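Local coordinates for protein colicin-D (Escherichia coli, PDB 5ZNM) that kills Escherichia coli and closely related bacteria by blocking protein synthesis with its C-terminal tRNase domain, present here together with the central domain, at residues M134-G137 against Q138-I142; P233-G237 against T238-S242. All coordinates share one frame; numbering follows the deposited sequence.

Overall arrangement
Both contacts are local, a type II beta turn and a bend closed by a side chain, met in series along the chain of the central domain, neither nested nor crossed. After strand 126-131 the chain passes through a 3-10 segment and folds back at contact 1 (134-137 with 138-142), before strand 148-150. Contact 2 (233-237 with 238-242) closes a bend in the connection from strand 207-212 to strand 243-244. Strands 126-131 and 274-281 by contact 1, and 56-61 and 65-71 by contact 2, belong to one antiparallel five-stranded sheet; contact 2 also reaches strand 96-103 of another sheet. Their centres are 30 Å apart and the nearest atoms about 12 Å. Each has a residue packed against the second subunit.

Contact 1: M134-G137 against Q138-I142; sequences MLAG and QGVVI
Gly137 and Val140 close a type II beta turn, with Val140 N donating to Gly137 O at 3.0 Å and an N-H...O angle of 147°. Gln138 in the extended, polyproline-like region together with Gly139 at a phi of 73° gives the type II geometry. The donor sits well above the Gly137 carbonyl plane, not on a lone pair. A water strengthens the closure: it donates to Gly137 O at 2.6 Å and to Val140 O at 2.8 Å, bridging the two carbonyls.

Among the side chains, Val140 leans over the turn, its CG2 lying 3.4 Å from Gly137 O. Its other branch, CG1, is set anti to the backbone N (chi1 173°) and meets Ala136 CB at 3.8 Å. The same Ala136 methyl is approached by Ile142, whose CG1 and CD1 both come to 4.0 Å from Ala136 CB. Ile142, buried, also touches Ala132 in the loop and Ala276 of strand 274-281.

Gln133 adds a second clasp, OE1 accepting from Ile142 N and NE2 donating to Val140 O, while Ile142 O accepts from Asn225 of the second subunit. Gly137 O is thus gripped by Val140 N and the water, and Val140 O by the water and Gln133 NE2, which implies that backbone, water and one side-chain amide share the closure, with Ala136, Val140 and Ile142 in apolar contact beside it.

Contact 2: P233-G237 against T238-S242; sequences PVHTG and TEVKS
His235 reaches Thr238 because its CG stands anti to the backbone N (chi1 177°), which sends the imidazole across the bend instead of back along the chain; Val240 holds CG2 beside its own backbone N, where it meets the ring.

The central interaction is a hydrogen bond from His235 NE2 to Thr238 O, 2.8 Å long and nearly straight, with an N-H...O angle of 165°. The oxygen lies at the ring edge, only 4° out of the imidazole plane, and the nitrogen lies in the plane of the Thr238 carbonyl. The flanking ring carbons confirm this aim: Thr238 O is 3.6 Å from His235 CD2 and 3.8 Å from His235 CE1, so the contact is centred on NE2. Val240 adds an apolar touch, CG2 to His235 CD2 at 4.0 Å, its side chain running at a slant to the imidazole.

Between donor and acceptor the chain turns through Gly237, at whose backbone angles a CB would be jammed against the carbonyl O of Thr236, so the conformation by itself calls for glycine; this residue is poorly ordered.

Beyond the bend, His235 ND1 is hydrogen-bonded to Thr64 O, and the backbone of His235 pairs with Val66 of the five-stranded sheet, that of Lys241 with Leu102 in the sheet holding strands 96-103 and 243-244. His235 and Val240 both rest on Trp67 of strand 65-71, and they also reach Met61 and Leu59, respectively, in strand 56-61.

Two carbonyl oxygens therefore hold the ring through its two nitrogens, fixing its rotation and tying the bend to the hairpin loop between strands 56-61 and 65-71. Since a carbonyl can only accept, both nitrogens would need protons, an arrangement consistent with a positively charged imidazolium.

Contact 1: M134-G137 against Q138-I142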
loop_
_atom_site.group_PDB
_atom_site.type_symbol
_atom_site.label_atom_id
_atom_site.label_comp_id
_atom_site.label_asym_id
_atom_site.label_seq_id
_atom_site.Cartn_x
_atom_site.Cartn_y
_atom_site.Cartn_z
ATOM N N MET A 134 -0.039 -5.506 16.032
ATOM C CA MET A 134 -1.488 -5.492 15.878
ATOM C C MET A 134 -2.132 -6.832 16.212
ATOM O O MET A 134 -3.365 -6.903 16.263
ATOM C CB MET A 134 -1.875 -5.079 14.457
ATOM C CG MET A 134 -1.392 -6.023 13.377
ATOM S SD MET A 134 -2.225 -5.722 11.803
ATOM C CE MET A 134 -0.835 -5.703 10.674
ATOM N N LEU A 135 -1.347 -7.887 16.435
ATOM C CA LEU A 135 -1.885 -9.185 16.820
ATOM C C LEU A 135 -1.549 -9.546 18.255
ATOM O O LEU A 135 -1.793 -10.682 18.673
ATOM C CB LEU A 135 -1.363 -10.273 15.889
ATOM C CG LEU A 135 -1.310 -9.864 14.423
ATOM C CD1 LEU A 135 -0.730 -11.006 13.622
ATOM C CD2 LEU A 135 -2.697 -9.478 13.917
ATOM N N ALA A 136 -0.981 -8.616 19.013
ATOM C CA ALA A 136 -0.488 -8.924 20.342
ATOM C C ALA A 136 -1.652 -9.102 21.313
ATOM O O ALA A 136 -2.781 -8.667 21.063
ATOM C CB ALA A 136 0.452 -7.818 20.835
ATOM N N GLY A 137 -1.343 -9.726 22.448
ATOM C CA GLY A 137 -2.331 -10.059 23.449
ATOM C C GLY A 137 -2.905 -8.841 24.156
ATOM O O GLY A 137 -2.534 -7.691 23.919
ATOM N N GLN A 138 -3.847 -9.124 25.055
ATOM C CA GLN A 138 -4.561 -8.064 25.752
ATOM C C GLN A 138 -3.584 -7.251 26.595
ATOM O O GLN A 138 -2.864 -7.801 27.437
ATOM C CB GLN A 138 -5.682 -8.663 26.607
ATOM C CG GLN A 138 -6.553 -7.633 27.300
ATOM C CD GLN A 138 -5.880 -7.065 28.522
ATOM O OE1 GLN A 138 -5.120 -7.769 29.189
ATOM N NE2 GLN A 138 -6.122 -5.787 28.815
ATOM N N GLY A 139 -3.550 -5.942 26.343
ATOM C CA GLY A 139 -2.685 -5.038 27.075
ATOM C C GLY A 139 -1.221 -5.135 26.725
ATOM O O GLY A 139 -0.392 -4.548 27.431
ATOM N N VAL A 140 -0.876 -5.830 25.641
ATOM C CA VAL A 140 0.500 -6.220 25.359
ATOM C C VAL A 140 1.162 -5.222 24.420
ATOM O O VAL A 140 0.592 -4.854 23.384
ATOM C CB VAL A 140 0.568 -7.641 24.772
ATOM C CG1 VAL A 140 1.987 -7.956 24.323
ATOM C CG2 VAL A 140 0.115 -8.651 25.810
ATOM N N VAL A 141 2.372 -4.792 24.782
ATOM C CA VAL A 141 3.296 -4.112 23.877
ATOM C C VAL A 141 4.506 -5.019 23.713
ATOM O O VAL A 141 5.154 -5.372 24.703
ATOM C CB VAL A 141 3.734 -2.739 24.408
ATOM C CG1 VAL A 141 4.772 -2.135 23.464
ATOM C CG2 VAL A 141 2.545 -1.819 24.565
ATOM N N ILE A 142 4.808 -5.399 22.474
ATOM C CA ILE A 142 5.919 -6.312 22.213
ATOM C C ILE A 142 7.230 -5.539 22.323
ATOM O O ILE A 142 7.438 -4.562 21.601
ATOM C CB ILE A 142 5.778 -6.962 20.832
ATOM C CG1 ILE A 142 4.458 -7.742 20.755
ATOM C CG2 ILE A 142 7.004 -7.833 20.521
ATOM C CD1 ILE A 142 4.149 -8.354 19.383
HETATM O O HOH W 1 -2.168 -5.311 22.855
#

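Contact 2: P233-G237 against T238-S242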
loop_
_atom_site.group_PDB
_atom_site.type_symbol
_atom_site.label_atom_id
_atom_site.label_comp_id
_atom_site.label_asym_id
_atom_site.label_seq_id
_atom_site.Cartn_x
_atom_site.Cartn_y
_atom_site.Cartn_z
ATOM N N PRO A 233 12.617 -9.673 -6.270
ATOM C CA PRO A 233 11.676 -9.956 -7.364
ATOM C C PRO A 233 10.254 -9.677 -6.912
ATOM O O PRO A 233 9.858 -10.043 -5.808
ATOM C CB PRO A 233 11.903 -11.446 -7.654
ATOM C CG PRO A 233 13.329 -11.673 -7.225
ATOM C CD PRO A 233 13.516 -10.811 -6.011
ATOM N N VAL A 234 9.498 -9.006 -7.762
ATOM C CA VAL A 234 8.169 -8.536 -7.413
ATOM C C VAL A 234 7.148 -9.528 -7.941
ATOM O O VAL A 234 7.338 -10.127 -9.005
ATOM C CB VAL A 234 7.932 -7.117 -7.961
ATOM C CG1 VAL A 234 6.493 -6.674 -7.743
ATOM C CG2 VAL A 234 8.888 -6.156 -7.270
ATOM N N HIS A 235 6.085 -9.735 -7.171
ATOM C CA HIS A 235 5.056 -10.669 -7.576
ATOM C C HIS A 235 4.424 -10.241 -8.890
ATOM O O HIS A 235 3.993 -9.095 -9.050
ATOM C CB HIS A 235 3.977 -10.805 -6.506
ATOM C CG HIS A 235 2.859 -11.713 -6.916
ATOM N ND1 HIS A 235 3.051 -13.053 -7.177
ATOM C CD2 HIS A 235 1.551 -11.465 -7.162
ATOM C CE1 HIS A 235 1.905 -13.597 -7.542
ATOM N NE2 HIS A 235 0.978 -12.656 -7.538
ATOM N N THR A 236 4.394 -11.176 -9.831
ATOM C CA THR A 236 3.643 -11.058 -11.065
ATOM C C THR A 236 2.694 -12.244 -11.167
ATOM O O THR A 236 2.838 -13.242 -10.457
ATOM C CB THR A 236 4.575 -11.002 -12.281
ATOM O OG1 THR A 236 5.637 -11.953 -12.111
ATOM C CG2 THR A 236 5.160 -9.593 -12.449
ATOM N N GLY A 237 1.712 -12.121 -12.044
ATOM C CA GLY A 237 0.745 -13.182 -12.260
ATOM C C GLY A 237 -0.576 -12.891 -11.559
ATOM O O GLY A 237 -1.133 -11.803 -11.698
ATOM N N THR A 238 -1.059 -13.862 -10.789
ATOM C CA THR A 238 -2.424 -13.820 -10.282
ATOM C C THR A 238 -2.589 -12.770 -9.187
ATOM O O THR A 238 -1.720 -12.586 -8.328
ATOM C CB THR A 238 -2.830 -15.200 -9.765
ATOM O OG1 THR A 238 -2.981 -16.086 -10.877
ATOM C CG2 THR A 238 -4.147 -15.146 -8.989
ATOM N N GLU A 239 -3.734 -12.096 -9.220
ATOM C CA GLU A 239 -4.028 -11.023 -8.287
ATOM C C GLU A 239 -4.157 -11.565 -6.866
ATOM O O GLU A 239 -4.697 -12.655 -6.640
ATOM C CB GLU A 239 -5.316 -10.305 -8.705
ATOM C CG GLU A 239 -5.385 -9.825 -10.163
ATOM C CD GLU A 239 -5.299 -10.960 -11.192
ATOM O OE1 GLU A 239 -4.614 -10.797 -12.202
ATOM O OE2 GLU A 239 -5.895 -12.017 -10.965
ATOM N N VAL A 240 -3.632 -10.808 -5.912
ATOM C CA VAL A 240 -3.732 -11.142 -4.497
ATOM C C VAL A 240 -4.965 -10.431 -3.948
ATOM O O VAL A 240 -5.042 -9.199 -3.975
ATOM C CB VAL A 240 -2.452 -10.737 -3.749
ATOM C CG1 VAL A 240 -2.573 -10.967 -2.237
ATOM C CG2 VAL A 240 -1.241 -11.487 -4.327
ATOM N N LYS A 241 -5.947 -11.203 -3.487
ATOM C CA LYS A 241 -7.181 -10.617 -2.973
ATOM C C LYS A 241 -7.721 -11.490 -1.850
ATOM O O LYS A 241 -7.845 -12.708 -2.005
ATOM C CB LYS A 241 -8.219 -10.449 -4.091
ATOM C CG LYS A 241 -8.759 -11.753 -4.657
ATOM C CD LYS A 241 -9.344 -11.572 -6.044
ATOM C CE LYS A 241 -9.024 -12.783 -6.902
ATOM N NZ LYS A 241 -7.578 -13.145 -6.809
ATOM N N SER A 242 -8.035 -10.862 -0.721
ATOM C CA SER A 242 -8.417 -11.585 0.483
ATOM C C SER A 242 -9.930 -11.764 0.533
ATOM O O SER A 242 -10.680 -10.784 0.537
ATOM C CB SER A 242 -7.917 -10.851 1.723
ATOM O OG SER A 242 -8.576 -9.608 1.852
#